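FTT_1639c (Francisella tularensis subsp. tularensis, PDB 7KZW) is of unknown function, the chain here being the C-terminal, strand-rich part of a probable membrane protein. Local coordinates at residues M20-N24 against L122-E127. The protein carries 3 engineered substitutions. Numbering follows the deposited sequence.
Sequences MTAYN and LSYLVE. Engineered in segment 20-24: M20 (natural residue Leu).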
HETATM    1  N   MSE A  20       6.482 -18.819  -0.560  1.00 19.34           N
HETATM    2  CA  MSE A  20       6.387 -18.100  -1.827  1.00 18.80           C
HETATM    3  C   MSE A  20       5.472 -16.838  -1.726  1.00 16.99           C
HETATM    4  O   MSE A  20       4.510 -16.635  -2.493  1.00 18.15           O
HETATM    5  CB  MSE A  20       6.052 -19.037  -3.028  1.00 21.20           C
HETATM    6  CG  MSE A  20       7.353 -19.931  -3.517  1.00 20.83           C
HETATM    7 SE   MSE A  20       6.789 -21.038  -4.962  0.28 23.34          SE
HETATM    8  CE  MSE A  20       8.455 -22.026  -5.239  1.00 39.00           C
ATOM      9  N   THR A  21       5.805 -15.971  -0.774  1.00 16.05           N
ATOM     10  CA  THR A  21       5.136 -14.685  -0.602  1.00 15.96           C
ATOM     11  C   THR A  21       6.152 -13.570  -0.797  1.00 14.10           C
ATOM     12  O   THR A  21       7.364 -13.766  -0.650  1.00 14.48           O
ATOM     13  CB  THR A  21       4.549 -14.507   0.775  1.00 17.26           C
ATOM     14  OG1 THR A  21       5.579 -14.715   1.745  1.00 17.29           O
ATOM     15  CG2 THR A  21       3.424 -15.529   1.019  1.00 20.30           C
ATOM     16  N   ALA A  22       5.647 -12.398  -1.153  1.00 12.73           N
ATOM     17  CA  ALA A  22       6.477 -11.205  -1.217  1.00 11.63           C
ATOM     18  C   ALA A  22       5.580 -10.011  -0.961  1.00 12.01           C
ATOM     19  O   ALA A  22       4.341 -10.101  -1.076  1.00 12.77           O
ATOM     20  CB  ALA A  22       7.263 -11.074  -2.530  1.00 13.48           C
ATOM     21  N   TYR A  23       6.201  -8.880  -0.616  1.00 12.16           N
ATOM     22  CA  TYR A  23       5.389  -7.715  -0.333  1.00 12.48           C
ATOM     23  C   TYR A  23       6.133  -6.431  -0.612  1.00 11.55           C
ATOM     24  O   TYR A  23       7.378  -6.368  -0.680  1.00 12.52           O
ATOM     25  CB  TYR A  23       4.869  -7.725   1.111  1.00 14.09           C
ATOM     26  CG  TYR A  23       5.960  -7.431   2.089  1.00 16.03           C
ATOM     27  CD1 TYR A  23       6.216  -6.115   2.493  1.00 18.09           C
ATOM     28  CD2 TYR A  23       6.786  -8.442   2.577  1.00 16.54           C
ATOM     29  CE1 TYR A  23       7.240  -5.841   3.391  1.00 21.46           C
ATOM     30  CE2 TYR A  23       7.865  -8.152   3.470  1.00 18.50           C
ATOM     31  CZ  TYR A  23       8.058  -6.845   3.851  1.00 19.47           C
ATOM     32  OH  TYR A  23       9.080  -6.522   4.754  1.00 24.48           O
ATOM     33  N   ASN A  24       5.342  -5.374  -0.802  1.00 10.94           N
ATOM     34  CA  ASN A  24       5.810  -3.981  -0.768  1.00 11.57           C
ATOM     35  C   ASN A  24       4.938  -3.266   0.257  1.00 11.73           C
ATOM     36  O   ASN A  24       3.691  -3.380   0.217  1.00 13.37           O
ATOM     37  CB  ASN A  24       5.606  -3.250  -2.107  1.00 12.50           C
ATOM     38  CG  ASN A  24       6.682  -3.518  -3.178  1.00 11.93           C
ATOM     39  OD1 ASN A  24       6.693  -2.825  -4.197  1.00 16.92           O
ATOM     40  ND2 ASN A  24       7.661  -4.427  -2.916  1.00 14.21           N
ATOM     41  N   LEU A 122       4.195  -5.729  -8.871  1.00 11.42           N
ATOM     42  CA  LEU A 122       4.850  -6.644  -7.932  1.00 10.95           C
ATOM     43  C   LEU A 122       4.683  -8.050  -8.473  1.00 11.65           C
ATOM     44  O   LEU A 122       3.597  -8.416  -8.955  1.00 11.16           O
ATOM     45  CB  LEU A 122       4.146  -6.567  -6.582  1.00 13.58           C
ATOM     46  CG  LEU A 122       4.758  -7.378  -5.458  1.00 20.08           C
ATOM     47  CD1 LEU A 122       6.164  -7.024  -5.185  1.00 20.38           C
ATOM     48  CD2 LEU A 122       3.880  -7.205  -4.162  1.00 23.80           C
ATOM     49  N   SER A 123       5.766  -8.828  -8.370  1.00 11.78           N
ATOM     50  CA  SER A 123       5.667 -10.250  -8.657  1.00 12.14           C
ATOM     51  C   SER A 123       6.590 -11.003  -7.731  1.00 12.42           C
ATOM     52  O   SER A 123       7.620 -10.483  -7.295  1.00 12.67           O
ATOM     53  CB  SER A 123       6.042 -10.629 -10.104  1.00 13.55           C
ATOM     54  OG  SER A 123       7.432 -10.398 -10.298  1.00 14.00           O
ATOM     55  N   TYR A 124       6.213 -12.243  -7.397  1.00 13.55           N
ATOM     56  CA  TYR A 124       7.094 -13.028  -6.552  1.00 13.54           C
ATOM     57  C   TYR A 124       8.445 -13.215  -7.247  1.00 13.82           C
ATOM     58  O   TYR A 124       9.505 -13.140  -6.602  1.00 14.10           O
ATOM     59  CB  TYR A 124       6.457 -14.383  -6.184  1.00 14.97           C
ATOM     60  CG  TYR A 124       7.422 -15.193  -5.382  1.00 15.46           C
ATOM     61  CD1 TYR A 124       7.564 -15.005  -3.997  1.00 14.89           C
ATOM     62  CD2 TYR A 124       8.231 -16.119  -6.017  1.00 16.54           C
ATOM     63  CE1 TYR A 124       8.503 -15.706  -3.273  1.00 16.37           C
ATOM     64  CE2 TYR A 124       9.211 -16.826  -5.280  1.00 17.40           C
ATOM     65  CZ  TYR A 124       9.319 -16.601  -3.917  1.00 17.39           C
ATOM     66  OH  TYR A 124      10.273 -17.330  -3.203  1.00 22.24           O
ATOM     67  N   LEU A 125       8.427 -13.477  -8.553  1.00 14.02           N
ATOM     68  CA  LEU A 125       9.689 -13.731  -9.288  1.00 14.99           C
ATOM     69  C   LEU A 125      10.653 -12.562  -9.131  1.00 16.30           C
ATOM     70  O   LEU A 125      11.825 -12.732  -8.767  1.00 19.24           O
ATOM     71  CB  LEU A 125       9.376 -14.003 -10.759  1.00 14.84           C
ATOM     72  CG  LEU A 125      10.579 -14.214 -11.700  1.00 17.42           C
ATOM     73  CD1 LEU A 125      11.439 -15.351 -11.237  1.00 23.58           C
ATOM     74  CD2 LEU A 125      10.028 -14.434 -13.100  1.00 23.34           C
ATOM     75  N   VAL A 126      10.162 -11.351  -9.371  1.00 13.71           N
ATOM     76  CA  VAL A 126      11.059 -10.219  -9.303  1.00 13.57           C
ATOM     77  C   VAL A 126      11.469  -9.949  -7.872  1.00 13.52           C
ATOM     78  O   VAL A 126      12.648  -9.785  -7.556  1.00 13.88           O
ATOM     79  CB  VAL A 126      10.417  -8.994  -9.950  1.00 13.82           C
ATOM     80  CG1 VAL A 126      11.207  -7.743  -9.560  1.00 16.99           C
ATOM     81  CG2 VAL A 126      10.389  -9.149 -11.460  1.00 17.62           C
ATOM     82  N   GLU A 127      10.501  -9.941  -6.954  1.00 13.15           N
ATOM     83  CA  GLU A 127      10.776  -9.521  -5.595  1.00 13.57           C
ATOM     84  C   GLU A 127      11.675 -10.497  -4.871  1.00 16.36           C
ATOM     85  O   GLU A 127      12.415 -10.103  -3.955  1.00 18.80           O
ATOM     86  CB  GLU A 127       9.426  -9.346  -4.886  1.00 15.92           C
ATOM     87  CG  GLU A 127       9.404  -8.295  -3.870  1.00 21.01           C
ATOM     88  CD  GLU A 127       9.785  -6.932  -4.381  1.00 24.20           C
ATOM     89  OE1 GLU A 127       9.581  -6.539  -5.559  1.00 27.23           O
ATOM     90  OE2 GLU A 127      10.336  -6.230  -3.567  1.00 20.55           O
TER
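A short C-terminal helix packs over the end of a beta layer where Y124 and E127 of the turn 124-127, which closes strand 114-123, lie against M20 and A22 at the start of strand 21-27. Y124 begins the turn and supplies its flat surface. With CG anti to the backbone N (chi1 177°), its ring is carried toward the engineered selenomethionine M20, whose CB sits over one face, offset toward the rim, in a CH-pi contact 4.2 Å from the ring centroid. The M20 chain runs on extended, crossing the tyrosine at about a right angle, and SE makes an oblique Met-aromatic contact. The T21 carbonyl oxygen meets the ring edge, 3.5 Å from Y124 CE1. One turn later, E127 lays its CB against A22 CB at 3.6 Å, a close methyl-to-methylene fit. Its chain then bends at chi2 (57°), carrying the carboxylate to N24, where ND2 gives OE2 a weak hydrogen bond of 3.3 Å with amide and carboxylate planes nearly perpendicular. The same ND2 bonds to Y23 O (3.0 Å, 167°), approaching from above the carbonyl plane; of its two bonds, this one within its own strand is shorter and straighter. L122 slides past N24 in the opposite direction, its CD1 3.8 Å from ND2. From strand 90-97, L94 touches L122, and C96 touches A22 and Y124. S123 caps the start of the turn, its OG accepting from V126 N at 3.0 Å. Here the principle is a serine N-cap at the junction of a strand and a helical turn that covers neighbouring strands of a predominantly beta fold.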